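Side-chain contacts in putative citrate lyase (Ralstonia eutropha, PDB 3QQW), which probably acts as a magnesium-dependent lyase of the citrate lyase-like family, perhaps cleaving (S)-citramalyl-CoA: residues Ile170-Phe175 with Phe249-Ser254; Val148-Glu153 with Phe162-Leu167; Arg73-Asp78 with Asp102-Gly107; Arg88-Asp91 with Pro95-Arg98; Phe271-Asp276 with Trp308-Lys313. All blocks are in the same frame, centred on the assembly; numbering follows the deposited sequence.

Overall arrangement
Contacts 1 to 4 belong to the closed barrel of eight parallel strands and its surrounding helices; contact 5 joins two helices near the C-terminal end of the chain. Contact 1 lies in the barrel interior, its centre about 4 Å from that of the chain, and touches contact 2, whose strand 148-152 neighbours strand 170-175. Contacts 3 and 4 share helix 97-107, with contact 4 nested along the chain inside the loop that contact 3 closes. They are followed in sequence by contacts 2, 1 and 5. Centres of contacts 4 and 5 lie about 38 Å apart, on opposite sides of the chain's centre. R88, E153 and W253 bring contacts 4, 2 and 1 to the predicted active site.

Contact 1 (Ile170-Phe175 with Phe249-Ser254)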
# COMPACT_ATOMS: atom_id res chain seq x y z
N ILE C 170 6.71 -22.08 -5.00
CA ILE C 170 6.03 -21.55 -3.82
C ILE C 170 4.55 -21.77 -4.04
O ILE C 170 4.01 -21.44 -5.11
CB ILE C 170 6.38 -20.06 -3.51
CG1 ILE C 170 7.90 -19.90 -3.24
CG2 ILE C 170 5.53 -19.48 -2.33
CD1 ILE C 170 8.34 -18.45 -3.10
N GLU C 171 3.88 -22.35 -3.06
CA GLU C 171 2.44 -22.55 -3.16
C GLU C 171 1.73 -21.81 -2.02
O GLU C 171 0.53 -21.55 -2.14
CB GLU C 171 2.04 -24.04 -3.20
CG GLU C 171 2.36 -24.80 -1.93
CD GLU C 171 1.81 -26.20 -1.84
OE1 GLU C 171 1.35 -26.75 -2.87
OE2 GLU C 171 1.88 -26.77 -0.73
N VAL C 172 2.47 -21.42 -0.97
CA VAL C 172 1.90 -20.66 0.14
C VAL C 172 2.85 -19.54 0.58
O VAL C 172 4.06 -19.73 0.64
CB VAL C 172 1.51 -21.54 1.38
CG1 VAL C 172 1.10 -20.69 2.56
CG2 VAL C 172 0.43 -22.56 1.07
N LEU C 173 2.26 -18.37 0.93
CA LEU C 173 2.88 -17.25 1.62
C LEU C 173 2.21 -17.20 2.97
O LEU C 173 0.98 -17.08 3.05
CB LEU C 173 2.81 -15.90 0.90
CG LEU C 173 3.54 -15.77 -0.45
CD1 LEU C 173 3.48 -14.33 -0.94
CD2 LEU C 173 5.03 -16.22 -0.34
N ASP C 174 2.99 -17.40 4.04
CA ASP C 174 2.47 -17.42 5.40
C ASP C 174 2.70 -16.11 6.08
O ASP C 174 3.82 -15.62 6.08
CB ASP C 174 3.17 -18.54 6.22
CG ASP C 174 2.86 -19.94 5.80
OD1 ASP C 174 1.70 -20.33 5.90
OD2 ASP C 174 3.80 -20.67 5.45
N PHE C 175 1.68 -15.57 6.72
CA PHE C 175 1.88 -14.32 7.48
C PHE C 175 2.32 -14.64 8.92
O PHE C 175 1.59 -15.29 9.67
CB PHE C 175 0.63 -13.45 7.48
CG PHE C 175 0.95 -12.08 8.03
CD1 PHE C 175 1.72 -11.19 7.29
CD2 PHE C 175 0.53 -11.71 9.30
CE1 PHE C 175 2.08 -9.95 7.82
CE2 PHE C 175 0.88 -10.46 9.82
CZ PHE C 175 1.64 -9.58 9.07
N PHE C 249 -7.40 -14.13 2.77
CA PHE C 249 -6.63 -15.31 3.17
C PHE C 249 -7.47 -16.53 2.85
O PHE C 249 -8.69 -16.46 2.94
CB PHE C 249 -6.25 -15.25 4.65
CG PHE C 249 -5.18 -14.24 4.97
CD1 PHE C 249 -3.84 -14.59 4.92
CD2 PHE C 249 -5.51 -12.96 5.37
CE1 PHE C 249 -2.84 -13.68 5.28
CE2 PHE C 249 -4.51 -12.04 5.71
CZ PHE C 249 -3.18 -12.41 5.67
N LEU C 250 -6.82 -17.63 2.43
CA LEU C 250 -7.50 -18.85 1.99
C LEU C 250 -7.07 -20.05 2.81
O LEU C 250 -7.47 -21.20 2.54
CB LEU C 250 -7.15 -19.05 0.51
CG LEU C 250 -7.75 -18.04 -0.48
CD1 LEU C 250 -7.24 -18.28 -1.87
CD2 LEU C 250 -9.27 -18.11 -0.46
N ARG C 251 -6.23 -19.78 3.80
CA ARG C 251 -5.67 -20.79 4.69
C ARG C 251 -5.31 -20.11 6.01
O ARG C 251 -5.14 -18.89 6.05
CB ARG C 251 -4.44 -21.41 4.03
CG ARG C 251 -3.83 -22.63 4.68
CD ARG C 251 -2.93 -23.21 3.62
NE ARG C 251 -1.92 -24.14 4.11
CZ ARG C 251 -1.95 -25.45 3.90
NH1 ARG C 251 -2.97 -26.00 3.26
NH2 ARG C 251 -0.96 -26.22 4.32
N MSE C 252 -5.21 -20.91 7.08
CA MSE C 252 -4.84 -20.41 8.39
C MSE C 252 -4.19 -21.50 9.18
O MSE C 252 -4.66 -22.64 9.17
CB MSE C 252 -6.06 -19.88 9.13
CG MSE C 252 -5.71 -19.04 10.33
SE MSE C 252 -7.28 -18.19 10.98
CE MSE C 252 -6.79 -18.06 12.86
N TRP C 253 -3.17 -21.12 9.94
CA TRP C 253 -2.45 -22.02 10.83
C TRP C 253 -3.28 -22.39 12.05
O TRP C 253 -4.09 -21.61 12.53
CB TRP C 253 -1.14 -21.37 11.28
CG TRP C 253 -0.06 -21.32 10.25
CD1 TRP C 253 -0.18 -21.49 8.90
CD2 TRP C 253 1.33 -21.05 10.49
NE1 TRP C 253 1.04 -21.38 8.29
CE2 TRP C 253 2.00 -21.12 9.25
CE3 TRP C 253 2.10 -20.85 11.66
CZ2 TRP C 253 3.38 -20.93 9.12
CZ3 TRP C 253 3.47 -20.67 11.54
CH2 TRP C 253 4.10 -20.68 10.28
N SER C 254 -3.01 -23.57 12.59
CA SER C 254 -3.59 -24.09 13.82
C SER C 254 -2.47 -24.57 14.74
O SER C 254 -1.51 -25.19 14.27
CB SER C 254 -4.55 -25.23 13.50
OG SER C 254 -4.87 -25.95 14.67
O HOH W 1 0.10 -22.43 5.46
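With chi1 of -68° in D174 and a similar value in W253, each CG lies beside its own backbone N, and the side chains swing into the space between their strands and cross at about a right angle, carboxylate and indole planes 65° apart. W253 NE1 donates to D174 OD1 over 2.7 Å. The bond is bent, 136° at the hydrogen, since OD1 lies out of the indole plane; the nitrogen meets OD1 from above the carboxylate plane. The same OD1 accepts a second bond, 2.7 Å long, from water 1. That water accepts from R251 NE at 3.0 Å, lying at the edge of the guanidinium group and in its plane. Two donors thus grip one buried carboxylate oxygen. The extended R251 chain carries NH2 to salt bridges with E26 and D50 and NH1 to A23 O, while V172 CG2 packs 4.2 Å from R251 NE. Farther along, F175 CB rests 4.1 Å from F249 CE1. A223 of the intervening strand 221-224 touches V172, D174 and R251. Such a polar network of inward-pointing side chains, with W253 beside the predicted substrate residue R88, is typical of a TIM barrel interior near its active site.

Contact 2 (Val148-Glu153 with Phe162-Leu167)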
# COMPACT_ATOMS: atom_id res chain seq x y z
N VAL C 148 6.96 -25.24 -1.67
CA VAL C 148 7.52 -24.42 -0.60
C VAL C 148 6.46 -23.44 -0.07
O VAL C 148 5.66 -22.89 -0.84
CB VAL C 148 8.80 -23.67 -1.09
CG1 VAL C 148 9.41 -22.82 0.00
CG2 VAL C 148 9.84 -24.66 -1.63
N HIS C 149 6.47 -23.26 1.25
CA HIS C 149 5.66 -22.31 2.02
C HIS C 149 6.62 -21.31 2.60
O HIS C 149 7.57 -21.71 3.28
CB HIS C 149 4.85 -22.99 3.13
CG HIS C 149 3.80 -23.96 2.66
ND1 HIS C 149 2.83 -24.44 3.53
CD2 HIS C 149 3.62 -24.54 1.44
CE1 HIS C 149 2.10 -25.28 2.82
NE2 HIS C 149 2.53 -25.37 1.55
N VAL C 150 6.45 -20.04 2.27
CA VAL C 150 7.39 -19.01 2.72
C VAL C 150 6.74 -18.09 3.73
O VAL C 150 5.69 -17.50 3.46
CB VAL C 150 7.99 -18.23 1.52
CG1 VAL C 150 8.96 -17.15 1.97
CG2 VAL C 150 8.68 -19.17 0.55
N LEU C 151 7.36 -17.96 4.90
CA LEU C 151 6.90 -17.01 5.91
C LEU C 151 7.30 -15.60 5.52
O LEU C 151 8.46 -15.36 5.17
CB LEU C 151 7.50 -17.34 7.28
CG LEU C 151 6.70 -18.18 8.29
CD1 LEU C 151 5.38 -17.55 8.66
CD2 LEU C 151 6.56 -19.57 7.84
N ILE C 152 6.33 -14.68 5.58
CA ILE C 152 6.54 -13.24 5.40
C ILE C 152 6.38 -12.69 6.79
O ILE C 152 5.26 -12.57 7.28
CB ILE C 152 5.61 -12.62 4.33
CG1 ILE C 152 5.73 -13.39 2.96
CG2 ILE C 152 5.87 -11.11 4.19
CD1 ILE C 152 7.16 -13.46 2.29
N GLU C 153 7.52 -12.53 7.50
CA GLU C 153 7.49 -12.11 8.91
C GLU C 153 8.65 -11.18 9.28
O GLU C 153 8.98 -11.03 10.46
CB GLU C 153 7.47 -13.35 9.82
CG GLU C 153 8.62 -14.33 9.66
CD GLU C 153 8.41 -15.64 10.40
OE1 GLU C 153 7.47 -15.73 11.21
OE2 GLU C 153 9.19 -16.59 10.14
N PHE C 162 6.68 -9.22 -3.44
CA PHE C 162 6.33 -9.43 -4.84
C PHE C 162 7.43 -10.18 -5.60
O PHE C 162 7.14 -10.95 -6.52
CB PHE C 162 5.98 -8.10 -5.53
CG PHE C 162 4.55 -7.71 -5.25
CD1 PHE C 162 3.52 -8.12 -6.10
CD2 PHE C 162 4.22 -6.96 -4.12
CE1 PHE C 162 2.19 -7.77 -5.83
CE2 PHE C 162 2.88 -6.63 -3.85
CZ PHE C 162 1.88 -7.03 -4.70
N GLN C 163 8.67 -10.00 -5.17
CA GLN C 163 9.82 -10.70 -5.75
C GLN C 163 9.82 -12.16 -5.25
O GLN C 163 9.98 -13.09 -6.04
CB GLN C 163 11.09 -9.96 -5.38
CG GLN C 163 12.23 -10.22 -6.28
CD GLN C 163 13.20 -9.09 -6.14
OE1 GLN C 163 13.75 -8.83 -5.06
NE2 GLN C 163 13.38 -8.34 -7.22
N ILE C 164 9.55 -12.36 -3.95
CA ILE C 164 9.46 -13.69 -3.34
C ILE C 164 8.33 -14.48 -4.03
O ILE C 164 8.55 -15.61 -4.44
CB ILE C 164 9.25 -13.57 -1.79
CG1 ILE C 164 10.55 -13.10 -1.10
CG2 ILE C 164 8.72 -14.87 -1.19
CD1 ILE C 164 10.43 -12.70 0.37
N ALA C 165 7.16 -13.87 -4.22
CA ALA C 165 6.00 -14.51 -4.85
C ALA C 165 6.26 -14.99 -6.30
O ALA C 165 5.55 -15.86 -6.80
CB ALA C 165 4.81 -13.57 -4.83
N GLU C 166 7.29 -14.47 -6.95
CA GLU C 166 7.64 -14.86 -8.30
C GLU C 166 8.59 -16.05 -8.34
O GLU C 166 8.81 -16.59 -9.43
CB GLU C 166 8.26 -13.66 -9.04
CG GLU C 166 7.19 -12.69 -9.51
CD GLU C 166 7.33 -12.25 -10.94
OE1 GLU C 166 8.05 -12.93 -11.71
OE2 GLU C 166 6.62 -11.29 -11.32
N LEU C 167 9.14 -16.45 -7.17
CA LEU C 167 10.09 -17.54 -7.08
C LEU C 167 9.41 -18.89 -7.36
O LEU C 167 8.21 -19.02 -7.11
CB LEU C 167 10.81 -17.55 -5.73
CG LEU C 167 11.75 -16.36 -5.50
CD1 LEU C 167 12.22 -16.32 -4.07
CD2 LEU C 167 12.93 -16.39 -6.45
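I164, the residue that meets V150 and I152 of the strand, offers its backbone O to L167 N at 2.9 Å, and this bond closes a type I beta turn from I164 to L167. The pair of segments forms a beta-alpha unit of the TIM barrel: strand 148-152 runs up the barrel wall, the chain passes through two short helices, and the turn leads back toward the next strand, 170-175. Between the two segments, contact is made by three buried aliphatic side chains. On I164, CG2 is the branch anti to the backbone N and CG1 the one beside it, which spreads the side chain into two prongs facing the strand. The first prong, CG2, meets V150 CG1 at 3.9 Å, the two side chains running at a slant to one another. The longer prong ends in CD1, which meets I152 CD1 tip to tip, also at 3.9 Å. I152 reaches it through a bent chain, with CG1 beside the backbone N (chi1 -54°) and CD1 turned back (chi2 -59°). V126 of helix 123-139 touches both V150 and I164 and closes the same apolar layer from the side. On the inner face of the strand the character changes: H149 NE2 is hydrogen-bonded to E171 OE2 and its ring stacks on Y114. Just past the strand, E153 is predicted to bind magnesium and substrate, and its OE2 accepts a bond from K119 N. The I164 prongs also converge on one methyl, since I152 CD1 lies 4.1 Å from I164 CG2.

Contact 3 (Arg73-Asp78 with Asp102-Gly107); sequences RMIASD and DIIVNG
A76 CB and G107 O make the closest approach between the segments, 3.3 Å, a methyl set against a backbone carbonyl oxygen. Beside it, in the buried part, I75 CD1 lies 4.5 Å from I104 CG2, a looser apolar touch. Helices 64-76 and 97-107, to which these residues belong, are two outer helices of the TIM barrel that follow adjacent strands, 49-54 and 85-88, and they meet here near their C-terminal ends. The deeper touch depends on reach: the I75 side chain is stretched out (chi2 177°), which carries its terminal methyl toward I104. L112 contacts both isoleucines, and C55 and V71 add to the surroundings of I104, so this thin contact continues into the buried layer between helices and barrel.

In the next shell, backbone and polar groups set the helix ends. S77, the first residue beyond helical geometry, donates from OG to M74 O over 2.7 Å, the hydroxyl tilted 28° from the carbonyl plane. The chain is thereby tied back to the last turn just after A76. I75 O accepts a bond from N80 ND2. M74 itself faces helix 32-45, packing on E32 and I35. On the other helix, G107 N makes weak bonds to I103 O and I104 O. Farther out, D102 OD1 binds Y132 OH and R73 NH2 forms a salt bridge with E32. Next to the helix end, N106 ND2 bends back to D102 O, one turn earlier, in a weak 2.8 Å bond with an angle of 123° at the hydrogen.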
# COMPACT_ATOMS: atom_id res chain seq x y z
N ARG C 73 11.30 -39.60 9.55
CA ARG C 73 10.79 -40.93 9.87
C ARG C 73 9.26 -40.92 9.98
O ARG C 73 8.61 -41.79 9.42
CB ARG C 73 11.45 -41.47 11.17
CG ARG C 73 10.88 -42.82 11.62
CD ARG C 73 11.56 -43.47 12.81
NE ARG C 73 11.83 -42.55 13.92
CZ ARG C 73 10.95 -42.19 14.86
NH1 ARG C 73 9.70 -42.64 14.82
NH2 ARG C 73 11.31 -41.35 15.82
N MSE C 74 8.69 -39.95 10.68
CA MSE C 74 7.25 -39.80 10.88
C MSE C 74 6.55 -39.56 9.55
O MSE C 74 5.53 -40.18 9.29
CB MSE C 74 6.96 -38.64 11.87
CG MSE C 74 7.34 -39.00 13.31
SE MSE C 74 6.47 -40.63 13.97
CE MSE C 74 4.74 -39.94 14.31
N ILE C 75 7.10 -38.66 8.71
CA ILE C 75 6.53 -38.31 7.40
C ILE C 75 6.59 -39.55 6.45
O ILE C 75 5.64 -39.79 5.72
CB ILE C 75 7.20 -37.02 6.81
CG1 ILE C 75 6.82 -35.78 7.65
CG2 ILE C 75 6.84 -36.81 5.34
CD1 ILE C 75 7.47 -34.44 7.22
N ALA C 76 7.67 -40.32 6.50
CA ALA C 76 7.85 -41.51 5.67
C ALA C 76 6.99 -42.69 6.13
O ALA C 76 6.71 -43.57 5.33
CB ALA C 76 9.32 -41.94 5.68
N SER C 77 6.61 -42.72 7.41
CA SER C 77 5.92 -43.84 8.03
C SER C 77 4.51 -44.07 7.52
O SER C 77 3.90 -43.17 6.95
CB SER C 77 5.89 -43.69 9.55
OG SER C 77 4.95 -42.70 9.94
N ASP C 78 4.00 -45.28 7.76
CA ASP C 78 2.66 -45.77 7.44
C ASP C 78 1.59 -44.98 8.21
O ASP C 78 0.44 -44.91 7.77
CB ASP C 78 2.57 -47.27 7.75
CG ASP C 78 3.45 -48.13 6.86
OD1 ASP C 78 3.67 -47.74 5.69
OD2 ASP C 78 3.89 -49.22 7.32
N ASP C 102 18.46 -31.73 3.98
CA ASP C 102 19.11 -33.01 3.67
C ASP C 102 18.39 -34.18 4.33
O ASP C 102 17.96 -35.10 3.64
CB ASP C 102 20.57 -33.01 4.13
CG ASP C 102 21.46 -31.98 3.49
OD1 ASP C 102 21.05 -31.40 2.45
OD2 ASP C 102 22.56 -31.73 4.05
N ILE C 103 18.20 -34.12 5.65
CA ILE C 103 17.58 -35.20 6.43
C ILE C 103 16.12 -35.43 6.04
O ILE C 103 15.74 -36.58 5.81
CB ILE C 103 17.72 -34.94 7.97
CG1 ILE C 103 19.22 -34.95 8.40
CG2 ILE C 103 16.92 -35.96 8.76
CD1 ILE C 103 19.45 -34.36 9.79
N ILE C 104 15.30 -34.36 5.99
CA ILE C 104 13.88 -34.49 5.71
C ILE C 104 13.61 -34.89 4.24
O ILE C 104 12.86 -35.82 4.01
CB ILE C 104 13.08 -33.25 6.16
CG1 ILE C 104 13.21 -33.09 7.70
CG2 ILE C 104 11.58 -33.37 5.76
CD1 ILE C 104 12.87 -31.70 8.24
N VAL C 105 14.24 -34.25 3.27
CA VAL C 105 13.98 -34.59 1.88
C VAL C 105 14.44 -36.02 1.57
O VAL C 105 13.64 -36.80 1.04
CB VAL C 105 14.53 -33.55 0.87
CG1 VAL C 105 14.35 -34.04 -0.57
CG2 VAL C 105 13.84 -32.19 1.04
N ASN C 106 15.67 -36.39 1.99
CA ASN C 106 16.18 -37.73 1.73
C ASN C 106 15.44 -38.80 2.53
O ASN C 106 15.37 -39.96 2.09
CB ASN C 106 17.68 -37.81 1.97
CG ASN C 106 18.47 -37.02 0.97
OD1 ASN C 106 18.33 -37.19 -0.24
ND2 ASN C 106 19.33 -36.13 1.45
N GLY C 107 14.84 -38.38 3.65
CA GLY C 107 14.18 -39.30 4.55
C GLY C 107 12.70 -39.49 4.40
O GLY C 107 12.19 -40.54 4.81

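Contact 4 (Arg88-Asp91 with Pro95-Arg98)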
# COMPACT_ATOMS: atom_id res chain seq x y z
N ARG C 88 8.55 -27.63 8.85
CA ARG C 88 9.12 -26.29 8.94
C ARG C 88 10.55 -26.48 9.35
O ARG C 88 10.81 -26.99 10.43
CB ARG C 88 8.36 -25.33 9.89
CG ARG C 88 9.17 -24.05 10.09
CD ARG C 88 8.49 -22.85 10.68
NE ARG C 88 7.89 -23.10 11.99
CZ ARG C 88 7.14 -22.21 12.65
NH1 ARG C 88 6.95 -20.99 12.16
NH2 ARG C 88 6.60 -22.53 13.82
N ILE C 89 11.49 -26.09 8.49
CA ILE C 89 12.91 -26.16 8.74
C ILE C 89 13.31 -24.87 9.46
O ILE C 89 12.49 -23.99 9.62
CB ILE C 89 13.65 -26.36 7.37
CG1 ILE C 89 13.48 -25.10 6.43
CG2 ILE C 89 13.16 -27.67 6.69
CD1 ILE C 89 14.37 -25.04 5.20
N HIS C 90 14.56 -24.74 9.86
CA HIS C 90 15.10 -23.55 10.50
C HIS C 90 15.27 -22.41 9.46
O HIS C 90 15.28 -22.66 8.26
CB HIS C 90 16.45 -23.90 11.18
CG HIS C 90 16.29 -24.75 12.41
ND1 HIS C 90 16.25 -26.14 12.35
CD2 HIS C 90 16.10 -24.37 13.70
CE1 HIS C 90 16.08 -26.56 13.59
NE2 HIS C 90 16.00 -25.52 14.44
N ASP C 91 15.40 -21.15 9.94
CA ASP C 91 15.49 -20.00 9.07
C ASP C 91 16.81 -19.97 8.24
O ASP C 91 17.78 -20.65 8.61
CB ASP C 91 15.30 -18.72 9.88
CG ASP C 91 16.44 -18.38 10.77
OD1 ASP C 91 16.41 -18.79 11.95
OD2 ASP C 91 17.36 -17.69 10.31
N PRO C 95 22.29 -22.24 11.35
CA PRO C 95 23.28 -23.20 10.81
C PRO C 95 22.74 -24.60 10.48
O PRO C 95 23.45 -25.38 9.84
CB PRO C 95 24.32 -23.29 11.93
CG PRO C 95 23.62 -22.89 13.17
CD PRO C 95 22.58 -21.89 12.76
N ALA C 96 21.49 -24.93 10.87
CA ALA C 96 20.94 -26.26 10.64
C ALA C 96 19.94 -26.34 9.47
O ALA C 96 19.49 -27.45 9.18
CB ALA C 96 20.27 -26.77 11.92
N TRP C 97 19.63 -25.24 8.78
CA TRP C 97 18.58 -25.29 7.75
C TRP C 97 18.89 -26.26 6.60
O TRP C 97 17.99 -27.00 6.20
CB TRP C 97 18.18 -23.88 7.21
CG TRP C 97 19.08 -23.24 6.18
CD1 TRP C 97 19.97 -22.24 6.40
CD2 TRP C 97 19.04 -23.45 4.75
NE1 TRP C 97 20.53 -21.83 5.21
CE2 TRP C 97 19.99 -22.57 4.18
CE3 TRP C 97 18.33 -24.32 3.91
CZ2 TRP C 97 20.25 -22.53 2.80
CZ3 TRP C 97 18.61 -24.31 2.54
CH2 TRP C 97 19.56 -23.42 2.00
N ARG C 98 20.14 -26.30 6.09
CA ARG C 98 20.54 -27.21 5.00
C ARG C 98 20.47 -28.66 5.46
O ARG C 98 19.96 -29.51 4.73
CB ARG C 98 21.95 -26.88 4.50
CG ARG C 98 22.00 -25.64 3.66
CD ARG C 98 23.40 -25.38 3.19
NE ARG C 98 23.40 -24.57 1.98
CZ ARG C 98 23.58 -23.25 1.96
NH1 ARG C 98 23.79 -22.59 3.09
NH2 ARG C 98 23.55 -22.59 0.81
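W97 meets H90 and D91 with its CG set between the backbone N and the carbonyl carbon, chi1 80°, the crowded position. CB is thereby set against the loop backbone, 3.3 Å from H90 O, and the indole is brought beside I89 and D91. D91 O stands 3.5 Å from W97 CD1, near the five-membered ring, while I89 CD1 reaches the six-membered ring at W97 CE3, 4.2 Å away. I89 gets there by an extended end to its side chain, chi2 168°. H90 takes a different course, its CG lying beside its own backbone N, and the imidazole comes down next to A96, with ND1 4.1 Å from A96 CB. The polar ends of this histidine and of D91 are engaged by other residues: H90 ND1 bonds D100 OD2, its ring stacks on H94, and D91 OD2 bonds S93 OG. R98 CG covers one face of the indole, and W97 CZ2 lies 3.5 Å above the centre of the R98 guanidinium. R98 also forms a salt bridge with E128 and a cation-pi contact with Y132. The two segments are thus joined through apolar surface and close approaches of carbonyl oxygens to W97 carbons, which implies that the start of helix 97-107 packs by apolar contact against the loop leaving R88, the predicted substrate-binding residue, while the H90-D100 bond adds a polar tie one turn on.

Contact 5 (Phe271-Asp276 with Trp308-Lys313); sequences FTEVED and WEVLQK
V274 and V310 form the tight part of this contact, their CG1 methyls 3.9 Å apart and their side chains slanted across each other. V310 presents CG1 anti to its backbone N (chi1 177°), and this branch also lies 4.2 Å from E273 O. V274 CG1, placed beside its own backbone N, comes equally near the V310 carbonyl oxygen, at 4.2 Å. The helices come close here, with the CA atoms of V274 and L311 5.8 Å apart. P269 and M319 touch V274 as well, and help to bury it. Toward the rim the fit is looser. The end of E273 comes near V310, its OE2 4.4 Å from V310 CG2, and this carboxylate makes a weak hydrogen bond with Y306 OH. T272, E275 and D276 face solvent, and the side chains of L311 and K313 are modelled only in part. On another side of helix 304-316, W308 NE1 bonds D10 OD1, and E309 OE2 binds H185 ND1 of a second subunit. Helices 271-283 and 304-316 follow the last barrel strand, and the valine contact is a plain helix-helix packing of the C-terminal region appended to the TIM barrel, remote from the predicted active site.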
# COMPACT_ATOMS: atom_id res chain seq x y z
N PHE C 271 -22.94 -23.78 0.67
CA PHE C 271 -23.58 -24.98 0.14
C PHE C 271 -24.25 -24.74 -1.23
O PHE C 271 -24.11 -25.58 -2.12
CB PHE C 271 -24.64 -25.50 1.13
CG PHE C 271 -25.44 -26.67 0.62
N THR C 272 -24.97 -23.61 -1.39
CA THR C 272 -25.67 -23.29 -2.65
C THR C 272 -24.66 -22.93 -3.75
O THR C 272 -24.88 -23.25 -4.91
CB THR C 272 -26.71 -22.19 -2.44
OG1 THR C 272 -26.15 -21.13 -1.65
CG2 THR C 272 -27.98 -22.71 -1.79
N GLU C 273 -23.54 -22.28 -3.36
CA GLU C 273 -22.46 -21.88 -4.26
C GLU C 273 -21.82 -23.11 -4.93
O GLU C 273 -21.56 -23.07 -6.13
CB GLU C 273 -21.41 -21.09 -3.47
CG GLU C 273 -20.64 -20.05 -4.27
CD GLU C 273 -19.70 -19.19 -3.44
OE1 GLU C 273 -19.80 -19.21 -2.19
OE2 GLU C 273 -18.75 -18.64 -4.03
N VAL C 274 -21.59 -24.20 -4.15
CA VAL C 274 -20.98 -25.43 -4.66
C VAL C 274 -21.97 -26.20 -5.53
O VAL C 274 -21.57 -26.79 -6.53
CB VAL C 274 -20.35 -26.33 -3.55
CG1 VAL C 274 -19.23 -25.58 -2.85
CG2 VAL C 274 -21.36 -26.83 -2.54
N GLU C 275 -23.27 -26.15 -5.18
CA GLU C 275 -24.34 -26.79 -5.93
C GLU C 275 -24.39 -26.22 -7.34
O GLU C 275 -24.42 -26.97 -8.31
CB GLU C 275 -25.68 -26.58 -5.21
CG GLU C 275 -26.53 -27.83 -5.10
CD GLU C 275 -27.30 -27.89 -3.80
OE1 GLU C 275 -28.00 -26.90 -3.47
OE2 GLU C 275 -27.12 -28.88 -3.06
N ASP C 276 -24.31 -24.87 -7.44
CA ASP C 276 -24.31 -24.12 -8.69
C ASP C 276 -23.03 -24.37 -9.48
O ASP C 276 -23.10 -24.56 -10.70
CB ASP C 276 -24.48 -22.61 -8.43
CG ASP C 276 -25.77 -22.18 -7.77
OD1 ASP C 276 -26.78 -22.92 -7.89
OD2 ASP C 276 -25.79 -21.10 -7.14
N TRP C 308 -14.59 -24.13 -10.98
CA TRP C 308 -13.76 -25.32 -10.80
C TRP C 308 -12.97 -25.21 -9.48
O TRP C 308 -12.82 -26.22 -8.78
CB TRP C 308 -12.82 -25.54 -12.00
CG TRP C 308 -11.88 -26.70 -11.88
CD1 TRP C 308 -10.54 -26.70 -12.15
CD2 TRP C 308 -12.19 -28.03 -11.42
NE1 TRP C 308 -10.01 -27.94 -11.92
CE2 TRP C 308 -11.00 -28.78 -11.47
CE3 TRP C 308 -13.37 -28.66 -10.96
CZ2 TRP C 308 -10.94 -30.13 -11.08
CZ3 TRP C 308 -13.31 -30.00 -10.60
CH2 TRP C 308 -12.11 -30.72 -10.66
N GLU C 309 -12.50 -23.99 -9.16
CA GLU C 309 -11.78 -23.67 -7.92
C GLU C 309 -12.71 -23.89 -6.73
O GLU C 309 -12.29 -24.51 -5.75
CB GLU C 309 -11.26 -22.22 -7.94
CG GLU C 309 -9.99 -21.97 -8.73
CD GLU C 309 -9.63 -20.51 -8.99
OE1 GLU C 309 -10.54 -19.65 -9.03
OE2 GLU C 309 -8.42 -20.23 -9.18
N VAL C 310 -13.99 -23.44 -6.84
CA VAL C 310 -15.04 -23.58 -5.80
C VAL C 310 -15.32 -25.08 -5.52
O VAL C 310 -15.36 -25.48 -4.35
CB VAL C 310 -16.35 -22.81 -6.18
CG1 VAL C 310 -17.45 -23.03 -5.13
CG2 VAL C 310 -16.08 -21.32 -6.37
N LEU C 311 -15.48 -25.89 -6.58
CA LEU C 311 -15.76 -27.32 -6.44
C LEU C 311 -14.59 -28.04 -5.79
O LEU C 311 -14.80 -28.92 -4.95
CB LEU C 311 -16.12 -27.98 -7.79
N GLN C 312 -13.35 -27.62 -6.14
CA GLN C 312 -12.14 -28.21 -5.60
C GLN C 312 -11.97 -27.81 -4.12
O GLN C 312 -11.58 -28.65 -3.31
CB GLN C 312 -10.93 -27.80 -6.43
CG GLN C 312 -10.71 -28.67 -7.68
CD GLN C 312 -9.50 -28.24 -8.47
OE1 GLN C 312 -9.40 -27.11 -8.97
NE2 GLN C 312 -8.55 -29.15 -8.64
N LYS C 313 -12.33 -26.54 -3.78
CA LYS C 313 -12.31 -26.00 -2.41
C LYS C 313 -13.28 -26.81 -1.54
O LYS C 313 -12.92 -27.19 -0.44
CB LYS C 313 -12.69 -24.50 -2.43
CG LYS C 313 -12.42 -23.70 -1.16
CD LYS C 313 -12.75 -22.22 -1.38